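Long-range contact in N-(5'-phosphoribosyl)anthranilate isomerase (Pyrococcus furiosus, PDB 4AAJ), which catalyses the isomerisation of N-(5-phospho-beta-D-ribosyl)anthranilate to 1-(2-carboxyphenylamino)-1-deoxy-D-ribulose 5-phosphate, a step of tryptophan biosynthesis: residues A41-N51 / I70-M78. Residues are numbered along the deposited sequence; the frame is centred on the assembly and turned at random.
Sequences ADATGVVVNSN and IPVFLVSTM
Thr44 and Val72 run alongside each other on the outward face of two parallel strands, CG2 to CG2 at 3.6 Å, within the beta-alpha-beta unit whose helix 58-67 packs against Val46, Val48 and Val72. Five backbone hydrogen bonds alternate between residues 44-48 and 71-75; the straightest, Phe73 N to Thr44 O, is almost linear (N-H...O 178°). That carbonyl oxygen also sits in the plane of the Phe73 ring, at its edge. Farther along, Val48 crosses Leu74 at about a right angle, its CG2 3.7 Å from Leu74 CD1.

Toward the C-terminal ends of the strands, packing gives way to polar contacts. Ser76 OG donates to Val48 O at 2.8 Å; chi1 of -171° swings it away from its own N, where it also accepts from Met78 N in an ST turn. Ser50 OG donates to the opposite face of the same carbonyl and accepts from Thr77 N at 3.0 Å. The solvent side is looser: waters link Thr77 OG1 to Asn49 O and Asn51 N, and ND2 of Asn49, a solvent-exposed residue, makes a weak bond to Met78 SD at 3.6 Å. In this TIM barrel, serine hydroxyls thus take over from backbone pairing as strands give way to loops, and the Val48 carbonyl, gripped from both faces, joins the residues just after it to the end of strand 72-76.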
loop_
_atom_site.group_PDB
_atom_site.type_symbol
_atom_site.label_atom_id
_atom_site.label_comp_id
_atom_site.label_asym_id
_atom_site.label_seq_id
_atom_site.Cartn_x
_atom_site.Cartn_y
_atom_site.Cartn_z
ATOM N N ALA A 41 -1.122 6.846 -12.106
ATOM C CA ALA A 41 -1.533 6.121 -10.885
ATOM C C ALA A 41 -2.699 6.747 -10.120
ATOM O O ALA A 41 -2.946 7.953 -10.202
ATOM C CB ALA A 41 -0.343 5.937 -9.959
ATOM N N ASP A 42 -3.405 5.919 -9.353
ATOM C CA ASP A 42 -4.502 6.384 -8.511
ATOM C C ASP A 42 -4.007 6.897 -7.154
ATOM O O ASP A 42 -4.647 7.725 -6.508
ATOM C CB ASP A 42 -5.519 5.259 -8.305
ATOM C CG ASP A 42 -6.144 4.781 -9.616
ATOM O OD1 ASP A 42 -6.770 5.613 -10.307
ATOM O OD2 ASP A 42 -5.989 3.589 -9.956
ATOM N N ALA A 43 -2.872 6.373 -6.713
ATOM C CA ALA A 43 -2.305 6.776 -5.428
ATOM C C ALA A 43 -0.812 6.505 -5.417
ATOM O O ALA A 43 -0.295 5.757 -6.247
ATOM C CB ALA A 43 -2.997 6.052 -4.268
ATOM N N THR A 44 -0.122 7.111 -4.455
ATOM C CA THR A 44 1.303 6.846 -4.272
ATOM C C THR A 44 1.570 6.759 -2.763
ATOM O O THR A 44 0.635 6.824 -1.951
ATOM C CB THR A 44 2.186 7.911 -4.992
ATOM O OG1 THR A 44 3.561 7.501 -4.984
ATOM C CG2 THR A 44 2.064 9.290 -4.346
ATOM N N GLY A 45 2.840 6.600 -2.387
ATOM C CA GLY A 45 3.183 6.453 -0.985
ATOM C C GLY A 45 4.607 6.903 -0.747
ATOM O O GLY A 45 5.456 6.813 -1.654
ATOM N N VAL A 46 4.830 7.450 0.442
ATOM C CA VAL A 46 6.174 7.842 0.886
ATOM C C VAL A 46 6.486 7.080 2.166
ATOM O O VAL A 46 5.641 6.994 3.058
ATOM C CB VAL A 46 6.333 9.365 1.088
ATOM C CG1 VAL A 46 6.279 10.102 -0.255
ATOM C CG2 VAL A 46 5.326 9.947 2.078
ATOM N N VAL A 47 7.690 6.521 2.238
ATOM C CA VAL A 47 8.099 5.713 3.391
ATOM C C VAL A 47 8.846 6.612 4.385
ATOM O O VAL A 47 9.795 7.311 4.013
ATOM C CB VAL A 47 8.999 4.517 2.969
ATOM C CG1 VAL A 47 9.511 3.737 4.190
ATOM C CG2 VAL A 47 8.269 3.599 1.989
ATOM N N VAL A 48 8.386 6.619 5.627
ATOM C CA VAL A 48 9.046 7.370 6.706
ATOM C C VAL A 48 9.265 6.481 7.917
ATOM O O VAL A 48 8.516 5.532 8.131
ATOM C CB VAL A 48 8.285 8.647 7.167
ATOM C CG1 VAL A 48 8.090 9.607 6.021
ATOM C CG2 VAL A 48 6.969 8.337 7.901
ATOM N N ASN A 49 10.297 6.796 8.707
ATOM C CA ASN A 49 10.503 6.150 10.012
ATOM C C ASN A 49 10.411 4.629 9.940
ATOM O O ASN A 49 9.788 3.982 10.793
ATOM C CB ASN A 49 9.552 6.728 11.063
ATOM C CG ASN A 49 9.781 8.205 11.277
ATOM O OD1 ASN A 49 10.807 8.755 10.833
ATOM N ND2 ASN A 49 8.833 8.865 11.921
ATOM N N SER A 50 11.053 4.083 8.910
ATOM C CA SER A 50 11.112 2.640 8.688
ATOM C C SER A 50 12.487 2.244 8.216
ATOM O O SER A 50 13.149 3.006 7.514
ATOM C CB SER A 50 10.117 2.210 7.616
ATOM O OG SER A 50 8.829 2.724 7.880
ATOM N N ASN A 51 12.891 1.021 8.558
ATOM C CA ASN A 51 14.143 0.466 8.047
ATOM C C ASN A 51 14.006 0.045 6.581
ATOM O O ASN A 51 13.822 -1.128 6.253
ATOM C CB ASN A 51 14.603 -0.698 8.928
ATOM C CG ASN A 51 16.072 -1.027 8.738
ATOM O OD1 ASN A 51 16.842 -0.228 8.205
ATOM N ND2 ASN A 51 16.467 -2.219 9.178
ATOM N N ILE A 70 -2.773 13.379 -6.306
ATOM C CA ILE A 70 -3.347 12.065 -5.954
ATOM C C ILE A 70 -3.073 11.754 -4.473
ATOM O O ILE A 70 -2.171 12.329 -3.881
ATOM C CB ILE A 70 -2.820 10.923 -6.878
ATOM C CG1 ILE A 70 -1.290 10.739 -6.750
ATOM C CG2 ILE A 70 -3.272 11.141 -8.330
ATOM C CD1 ILE A 70 -0.734 9.553 -7.541
ATOM N N PRO A 71 -3.875 10.874 -3.849
ATOM C CA PRO A 71 -3.594 10.510 -2.458
ATOM C C PRO A 71 -2.158 10.019 -2.284
ATOM O O PRO A 71 -1.682 9.185 -3.059
ATOM C CB PRO A 71 -4.579 9.369 -2.202
ATOM C CG PRO A 71 -5.755 9.743 -3.062
ATOM C CD PRO A 71 -5.149 10.286 -4.324
ATOM N N VAL A 72 -1.493 10.558 -1.270
ATOM C CA VAL A 72 -0.158 10.099 -0.898
ATOM C C VAL A 72 -0.248 9.429 0.473
ATOM O O VAL A 72 -0.572 10.061 1.481
ATOM C CB VAL A 72 0.840 11.276 -0.850
ATOM C CG1 VAL A 72 2.232 10.803 -0.398
ATOM C CG2 VAL A 72 0.941 11.923 -2.215
ATOM N N PHE A 73 0.025 8.132 0.499
ATOM C CA PHE A 73 0.016 7.397 1.751
ATOM C C PHE A 73 1.333 7.630 2.500
ATOM O O PHE A 73 2.396 7.494 1.920
ATOM C CB PHE A 73 -0.201 5.910 1.475
ATOM C CG PHE A 73 -1.651 5.565 1.208
ATOM C CD1 PHE A 73 -2.208 5.762 -0.057
ATOM C CD2 PHE A 73 -2.454 5.084 2.236
ATOM C CE1 PHE A 73 -3.564 5.477 -0.290
ATOM C CE2 PHE A 73 -3.801 4.784 2.014
ATOM C CZ PHE A 73 -4.351 4.989 0.747
ATOM N N LEU A 74 1.232 7.991 3.771
ATOM C CA LEU A 74 2.402 7.992 4.665
ATOM C C LEU A 74 2.589 6.549 5.145
ATOM O O LEU A 74 1.763 6.030 5.895
ATOM C CB LEU A 74 2.144 8.934 5.830
ATOM C CG LEU A 74 3.310 9.267 6.766
ATOM C CD1 LEU A 74 4.293 10.145 6.001
ATOM C CD2 LEU A 74 2.777 9.964 8.014
ATOM N N VAL A 75 3.659 5.900 4.678
ATOM C CA VAL A 75 3.853 4.452 4.853
ATOM C C VAL A 75 4.913 4.266 5.921
ATOM O O VAL A 75 5.985 4.847 5.814
ATOM C CB VAL A 75 4.365 3.801 3.555
ATOM C CG1 VAL A 75 4.537 2.293 3.709
ATOM C CG2 VAL A 75 3.435 4.114 2.376
ATOM N N SER A 76 4.625 3.470 6.940
ATOM C CA SER A 76 5.615 3.272 7.993
ATOM C C SER A 76 5.411 1.965 8.760
ATOM O O SER A 76 4.301 1.411 8.800
ATOM C CB SER A 76 5.552 4.436 8.965
ATOM O OG SER A 76 6.636 4.403 9.897
ATOM N N THR A 77 6.497 1.502 9.380
ATOM C CA THR A 77 6.438 0.360 10.283
ATOM C C THR A 77 6.288 0.810 11.736
ATOM O O THR A 77 6.326 -0.018 12.644
ATOM C CB THR A 77 7.705 -0.502 10.135
ATOM O OG1 THR A 77 8.854 0.323 10.342
ATOM C CG2 THR A 77 7.781 -1.119 8.742
ATOM N N MET A 78 6.109 2.107 11.964
ATOM C CA MET A 78 5.865 2.602 13.326
ATOM C C MET A 78 4.710 1.852 13.977
ATOM O O MET A 78 3.725 1.519 13.321
ATOM C CB MET A 78 5.524 4.084 13.316
ATOM C CG MET A 78 6.697 4.992 13.023
ATOM S SD MET A 78 6.174 6.708 13.031
ATOM C CE MET A 78 5.126 6.783 11.577
HETATM O O HOH W 1 9.615 1.780 12.489
HETATM O O HOH W 2 11.208 -0.895 9.754
#